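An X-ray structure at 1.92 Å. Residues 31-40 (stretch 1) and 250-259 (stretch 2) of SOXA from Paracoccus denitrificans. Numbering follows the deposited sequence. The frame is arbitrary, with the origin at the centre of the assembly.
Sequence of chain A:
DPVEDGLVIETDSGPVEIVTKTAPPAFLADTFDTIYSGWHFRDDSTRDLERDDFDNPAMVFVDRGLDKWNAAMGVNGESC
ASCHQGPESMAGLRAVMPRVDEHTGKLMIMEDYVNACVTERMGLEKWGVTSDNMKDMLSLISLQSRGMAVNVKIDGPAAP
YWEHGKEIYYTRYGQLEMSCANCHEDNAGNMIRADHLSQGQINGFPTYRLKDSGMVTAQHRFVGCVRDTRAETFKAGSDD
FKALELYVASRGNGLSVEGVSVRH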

ATOM      1  N   THR A  31     -12.437 -12.842  -7.675  1.00 40.42           N
ATOM      2  CA  THR A  31     -11.276 -11.941  -7.775  1.00 38.68           C
ATOM      3  C   THR A  31      -9.950 -12.675  -7.681  1.00 37.74           C
ATOM      4  O   THR A  31      -9.043 -12.458  -8.483  1.00 38.14           O
ATOM      5  CB  THR A  31     -11.385 -10.902  -6.650  1.00 39.08           C
ATOM      6  OG1 THR A  31     -12.574 -10.121  -6.848  1.00 39.84           O
ATOM      7  CG2 THR A  31     -10.240  -9.901  -6.670  1.00 38.17           C
ATOM      8  N   PHE A  32      -9.841 -13.548  -6.689  1.00 36.76           N
ATOM      9  CA  PHE A  32      -8.643 -14.334  -6.439  1.00 35.82           C
ATOM     10  C   PHE A  32      -9.022 -15.801  -6.370  1.00 35.64           C
ATOM     11  O   PHE A  32     -10.092 -16.149  -5.871  1.00 35.05           O
ATOM     12  CB  PHE A  32      -8.042 -13.966  -5.063  1.00 35.54           C
ATOM     13  CG  PHE A  32      -7.544 -12.545  -4.946  1.00 34.69           C
ATOM     14  CD1 PHE A  32      -6.684 -12.007  -5.901  1.00 33.98           C
ATOM     15  CD2 PHE A  32      -7.876 -11.775  -3.826  1.00 33.40           C
ATOM     16  CE1 PHE A  32      -6.182 -10.697  -5.762  1.00 34.19           C
ATOM     17  CE2 PHE A  32      -7.373 -10.467  -3.677  1.00 34.28           C
ATOM     18  CZ  PHE A  32      -6.534  -9.934  -4.653  1.00 34.37           C
ATOM     19  N   ASP A  33      -8.131 -16.660  -6.832  1.00 35.71           N
ATOM     20  CA  ASP A  33      -8.268 -18.095  -6.620  1.00 36.07           C
ATOM     21  C   ASP A  33      -7.879 -18.370  -5.170  1.00 35.10           C
ATOM     22  O   ASP A  33      -8.447 -19.231  -4.493  1.00 34.23           O
ATOM     23  CB  ASP A  33      -7.330 -18.862  -7.567  1.00 37.02           C
ATOM     24  CG  ASP A  33      -7.820 -18.862  -9.022  1.00 40.07           C
ATOM     25  OD1 ASP A  33      -7.017 -19.227  -9.916  1.00 44.71           O
ATOM     26  OD2 ASP A  33      -8.970 -18.492  -9.366  1.00 43.53           O
ATOM     27  N   THR A  34      -6.908 -17.591  -4.702  1.00 33.39           N
ATOM     28  CA  THR A  34      -6.285 -17.801  -3.409  1.00 32.59           C
ATOM     29  C   THR A  34      -5.833 -16.466  -2.789  1.00 30.83           C
ATOM     30  O   THR A  34      -5.302 -15.607  -3.495  1.00 29.80           O
ATOM     31  CB  THR A  34      -5.068 -18.692  -3.609  1.00 33.06           C
ATOM     32  OG1 THR A  34      -5.464 -19.914  -4.266  1.00 33.85           O
ATOM     33  CG2 THR A  34      -4.495 -19.136  -2.282  1.00 33.00           C
ATOM     34  N   ILE A  35      -6.063 -16.304  -1.487  1.00 28.21           N
ATOM     35  CA  ILE A  35      -5.459 -15.194  -0.748  1.00 27.49           C
ATOM     36  C   ILE A  35      -4.206 -15.645  -0.028  1.00 27.25           C
ATOM     37  O   ILE A  35      -4.112 -16.806   0.383  1.00 26.03           O
ATOM     38  CB  ILE A  35      -6.445 -14.533   0.221  1.00 27.29           C
ATOM     39  CG1 ILE A  35      -7.086 -15.553   1.167  1.00 26.67           C
ATOM     40  CG2 ILE A  35      -7.486 -13.733  -0.573  1.00 27.27           C
ATOM     41  CD1 ILE A  35      -7.823 -14.904   2.319  1.00 28.01           C
ATOM     42  N   TYR A  36      -3.261 -14.706   0.105  1.00 26.65           N
ATOM     43  CA  TYR A  36      -1.925 -14.963   0.604  1.00 26.30           C
ATOM     44  C   TYR A  36      -1.523 -13.858   1.566  1.00 25.79           C
ATOM     45  O   TYR A  36      -1.803 -12.683   1.337  1.00 24.68           O
ATOM     46  CB  TYR A  36      -0.878 -14.926  -0.523  1.00 27.39           C
ATOM     47  CG  TYR A  36      -1.006 -16.000  -1.599  1.00 28.95           C
ATOM     48  CD1 TYR A  36      -1.732 -15.756  -2.759  1.00 31.79           C
ATOM     49  CD2 TYR A  36      -0.375 -17.228  -1.467  1.00 30.50           C
ATOM     50  CE1 TYR A  36      -1.861 -16.751  -3.772  1.00 34.09           C
ATOM     51  CE2 TYR A  36      -0.485 -18.221  -2.471  1.00 33.85           C
ATOM     52  CZ  TYR A  36      -1.231 -17.973  -3.608  1.00 34.18           C
ATOM     53  OH  TYR A  36      -1.340 -18.936  -4.592  1.00 40.33           O
ATOM     54  N   SER A  37      -0.815 -14.238   2.605  1.00 24.47           N
ATOM     55  CA  SER A  37      -0.065 -13.277   3.394  1.00 24.35           C
ATOM     56  C   SER A  37       1.027 -12.672   2.529  1.00 24.58           C
ATOM     57  O   SER A  37       1.559 -13.341   1.632  1.00 25.92           O
ATOM     58  CB  SER A  37       0.599 -14.000   4.560  1.00 24.11           C
ATOM     59  OG  SER A  37       1.607 -13.224   5.159  1.00 23.23           O
ATOM     60  N   GLY A  38       1.363 -11.421   2.822  1.00 25.08           N
ATOM     61  CA  GLY A  38       2.539 -10.758   2.281  1.00 24.91           C
ATOM     62  C   GLY A  38       3.867 -11.454   2.515  1.00 25.22           C
ATOM     63  O   GLY A  38       4.816 -11.225   1.776  1.00 26.09           O
ATOM     64  N   TRP A  39       3.937 -12.312   3.538  1.00 25.48           N
ATOM     65  CA  TRP A  39       5.093 -13.160   3.785  1.00 25.50           C
ATOM     66  C   TRP A  39       5.513 -13.968   2.548  1.00 25.87           C
ATOM     67  O   TRP A  39       6.716 -14.122   2.278  1.00 25.92           O
ATOM     68  CB  TRP A  39       4.771 -14.099   4.940  1.00 25.69           C
ATOM     69  CG  TRP A  39       5.862 -14.966   5.434  1.00 25.87           C
ATOM     70  CD1 TRP A  39       6.837 -14.646   6.347  1.00 25.62           C
ATOM     71  CD2 TRP A  39       6.058 -16.344   5.111  1.00 24.07           C
ATOM     72  NE1 TRP A  39       7.628 -15.743   6.597  1.00 24.76           N
ATOM     73  CE2 TRP A  39       7.170 -16.801   5.861  1.00 27.38           C
ATOM     74  CE3 TRP A  39       5.400 -17.244   4.287  1.00 25.92           C
ATOM     75  CZ2 TRP A  39       7.661 -18.118   5.769  1.00 29.31           C
ATOM     76  CZ3 TRP A  39       5.886 -18.577   4.204  1.00 29.05           C
ATOM     77  CH2 TRP A  39       7.004 -18.984   4.952  1.00 29.29           C
ATOM     78  N   HIS A  40       4.532 -14.452   1.805  1.00 26.06           N
ATOM     79  CA  HIS A  40       4.783 -15.251   0.613  1.00 27.55           C
ATOM     80  C   HIS A  40       5.517 -14.506  -0.493  1.00 27.94           C
ATOM     81  O   HIS A  40       6.097 -15.141  -1.356  1.00 28.74           O
ATOM     82  CB  HIS A  40       3.469 -15.833   0.040  1.00 27.98           C
ATOM     83  CG  HIS A  40       3.092 -17.140   0.648  1.00 31.05           C
ATOM     84  ND1 HIS A  40       3.698 -18.326   0.293  1.00 33.53           N
ATOM     85  CD2 HIS A  40       2.202 -17.446   1.623  1.00 34.06           C
ATOM     86  CE1 HIS A  40       3.199 -19.308   1.025  1.00 35.01           C
ATOM     87  NE2 HIS A  40       2.295 -18.803   1.844  1.00 34.49           N
TER
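Stretch 2 (250-259) SRGNGLSVEG

The most unusual feature of this contact is a very short hydrogen bond between two residues more than two hundred positions apart in the chain: Ser37 OG donates to Glu258 OE2 across only 2.4 Å. Both CA-to-CB bonds point toward the opposing stretch, and the glutamate reaches its partner with chi1 at -65° and chi2 at 180°, an extended path beyond CB. The serine hydroxyl is used twice, because OG also accepts from Trp39 N at 3.0 Å with an N-H...acceptor angle of 158°. That second bond, together with His40 N to Ser37 O at 3.2 Å, ties Ser37 to the 3-10 segment that begins at Gly38. The other carboxylate oxygen, Glu258 OE1, comes no nearer to Trp39 than 4.5 Å, at CB, and is hydrogen-bonded elsewhere in the structure.

Stretch 2 enters from a helix that begins earlier in the chain and continues as a type II turn from Gly252 to Leu255, closed by Leu255 N to Gly252 O at 3.0 Å. The phi/psi pairs at the turn's central positions, -53/125 for Asn253 and 109/-34 for Gly254, fit that type. At Gly254 a CB would be jammed against the carbonyl O of Asn253, so the backbone itself calls for glycine. From the last residue of the turn onward, Leu255 and Ser256 are extended.

The direction follows from the register: Ile35 CA lies 6.7 Å from Gly252 CA and Ser37 CA 7.2 Å from Leu255 CA, so residue numbers rise together along the two stretches. These separations are bridged by side chains, and no backbone hydrogen bond joins the stretches.

Ile35, in the short strand 35-36, fits against the turn and has the largest covered area of any residue here, 84 Å². Its CD1 lies 3.4 Å from Asn253 O, 4.0 Å from Gly252 CA and 3.9 Å from Leu255 CG, the last an apolar contact between side chains. Its CG2 approaches Arg251 O at 3.7 Å. Leu255 answers with 72 Å² covered, its CD1 lying 3.9 Å from Tyr36 C and its CD2 3.9 Å from Ser37 N. Tyr36 itself points away, which leaves its backbone to meet the leucine.

At the other end, Arg251 starts sideways, but its end comes nearer stretch 1, placing NH2 3.6 Å from Phe32 CE2 in an oblique approach to the ring. Altogether the two stretches bury 382 Å², counting both sides.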

ATOM      1  N   SER A 250     -10.886  -7.600   6.103  1.00 25.02           N
ATOM      2  CA  SER A 250     -11.813  -8.641   5.673  1.00 24.94           C
ATOM      3  C   SER A 250     -11.335  -9.315   4.400  1.00 25.02           C
ATOM      4  O   SER A 250     -11.689 -10.463   4.163  1.00 25.96           O
ATOM      5  CB  SER A 250     -13.234  -8.085   5.508  1.00 25.03           C
ATOM      6  OG  SER A 250     -13.375  -7.304   4.330  1.00 24.19           O
ATOM      7  N   ARG A 251     -10.523  -8.634   3.573  1.00 24.98           N
ATOM      8  CA  ARG A 251      -9.941  -9.271   2.397  1.00 24.98           C
ATOM      9  C   ARG A 251      -9.002 -10.429   2.762  1.00 24.83           C
ATOM     10  O   ARG A 251      -8.728 -11.291   1.932  1.00 24.64           O
ATOM     11  CB  ARG A 251      -9.209  -8.273   1.496  1.00 25.09           C
ATOM     12  CG  ARG A 251     -10.125  -7.225   0.842  1.00 25.48           C
ATOM     13  CD  ARG A 251      -9.339  -6.111   0.164  1.00 24.42           C
ATOM     14  NE  ARG A 251      -8.693  -6.580  -1.042  1.00 24.77           N
ATOM     15  CZ  ARG A 251      -9.288  -6.654  -2.228  1.00 26.59           C
ATOM     16  NH1 ARG A 251     -10.545  -6.244  -2.392  1.00 25.70           N
ATOM     17  NH2 ARG A 251      -8.596  -7.087  -3.270  1.00 25.76           N
ATOM     18  N   GLY A 252      -8.529 -10.463   4.000  1.00 24.39           N
ATOM     19  CA  GLY A 252      -7.720 -11.578   4.464  1.00 24.40           C
ATOM     20  C   GLY A 252      -8.414 -12.500   5.438  1.00 24.81           C
ATOM     21  O   GLY A 252      -7.744 -13.260   6.131  1.00 25.83           O
ATOM     22  N   ASN A 253      -9.743 -12.456   5.509  1.00 25.16           N
ATOM     23  CA  ASN A 253     -10.507 -13.401   6.338  1.00 25.57           C
ATOM     24  C   ASN A 253     -10.121 -14.833   5.995  1.00 26.10           C
ATOM     25  O   ASN A 253     -10.150 -15.228   4.810  1.00 25.36           O
ATOM     26  CB  ASN A 253     -12.011 -13.216   6.117  1.00 25.78           C
ATOM     27  CG  ASN A 253     -12.606 -12.157   7.002  1.00 27.05           C
ATOM     28  OD1 ASN A 253     -11.960 -11.694   7.944  1.00 26.71           O
ATOM     29  ND2 ASN A 253     -13.867 -11.791   6.734  1.00 25.59           N
ATOM     30  N   GLY A 254      -9.719 -15.595   7.014  1.00 26.54           N
ATOM     31  CA  GLY A 254      -9.276 -16.971   6.834  1.00 26.71           C
ATOM     32  C   GLY A 254      -7.782 -17.134   7.028  1.00 27.06           C
ATOM     33  O   GLY A 254      -7.321 -18.170   7.509  1.00 26.57           O
ATOM     34  N   LEU A 255      -7.005 -16.125   6.645  1.00 27.48           N
ATOM     35  CA  LEU A 255      -5.585 -16.111   6.986  1.00 27.88           C
ATOM     36  C   LEU A 255      -5.439 -15.976   8.502  1.00 27.71           C
ATOM     37  O   LEU A 255      -6.321 -15.419   9.173  1.00 29.03           O
ATOM     38  CB  LEU A 255      -4.864 -14.954   6.287  1.00 27.85           C
ATOM     39  CG  LEU A 255      -4.793 -15.012   4.763  1.00 28.60           C
ATOM     40  CD1 LEU A 255      -4.424 -13.656   4.207  1.00 27.55           C
ATOM     41  CD2 LEU A 255      -3.802 -16.070   4.292  1.00 30.19           C
ATOM     42  N   SER A 256      -4.332 -16.462   9.049  1.00 26.62           N
ATOM     43  CA  SER A 256      -4.060 -16.277  10.457  1.00 26.02           C
ATOM     44  C   SER A 256      -3.555 -14.869  10.780  1.00 25.12           C
ATOM     45  O   SER A 256      -2.824 -14.204  10.022  1.00 25.82           O
ATOM     46  CB  SER A 256      -3.016 -17.280  10.990  1.00 26.45           C
ATOM     47  OG  SER A 256      -3.388 -18.634  10.770  1.00 26.37           O
ATOM     48  N   VAL A 257      -3.905 -14.437  11.967  1.00 24.55           N
ATOM     49  CA  VAL A 257      -3.222 -13.339  12.587  1.00 23.44           C
ATOM     50  C   VAL A 257      -1.761 -13.768  12.769  1.00 23.73           C
ATOM     51  O   VAL A 257      -1.489 -14.743  13.459  1.00 23.81           O
ATOM     52  CB  VAL A 257      -3.854 -13.017  13.945  1.00 22.78           C
ATOM     53  CG1 VAL A 257      -3.065 -11.971  14.643  1.00 23.02           C
ATOM     54  CG2 VAL A 257      -5.280 -12.523  13.764  1.00 23.31           C
ATOM     55  N   GLU A 258      -0.828 -13.029  12.183  1.00 23.74           N
ATOM     56  CA  GLU A 258       0.598 -13.354  12.317  1.00 23.97           C
ATOM     57  C   GLU A 258       1.176 -12.936  13.673  1.00 24.13           C
ATOM     58  O   GLU A 258       2.195 -13.491  14.102  1.00 24.89           O
ATOM     59  CB  GLU A 258       1.395 -12.776  11.136  1.00 24.37           C
ATOM     60  CG  GLU A 258       0.960 -13.448   9.830  1.00 24.74           C
ATOM     61  CD  GLU A 258       1.662 -12.982   8.566  1.00 25.58           C
ATOM     62  OE1 GLU A 258       2.807 -12.483   8.600  1.00 25.42           O
ATOM     63  OE2 GLU A 258       1.059 -13.171   7.485  1.00 26.68           O
ATOM     64  N   GLY A 259       0.494 -12.020  14.360  1.00 23.67           N
ATOM     65  CA  GLY A 259       0.974 -11.423  15.599  1.00 24.02           C
ATOM     66  C   GLY A 259       1.724 -10.161  15.279  1.00 24.25           C
ATOM     67  O   GLY A 259       1.138  -9.094  15.212  1.00 24.30           O
TER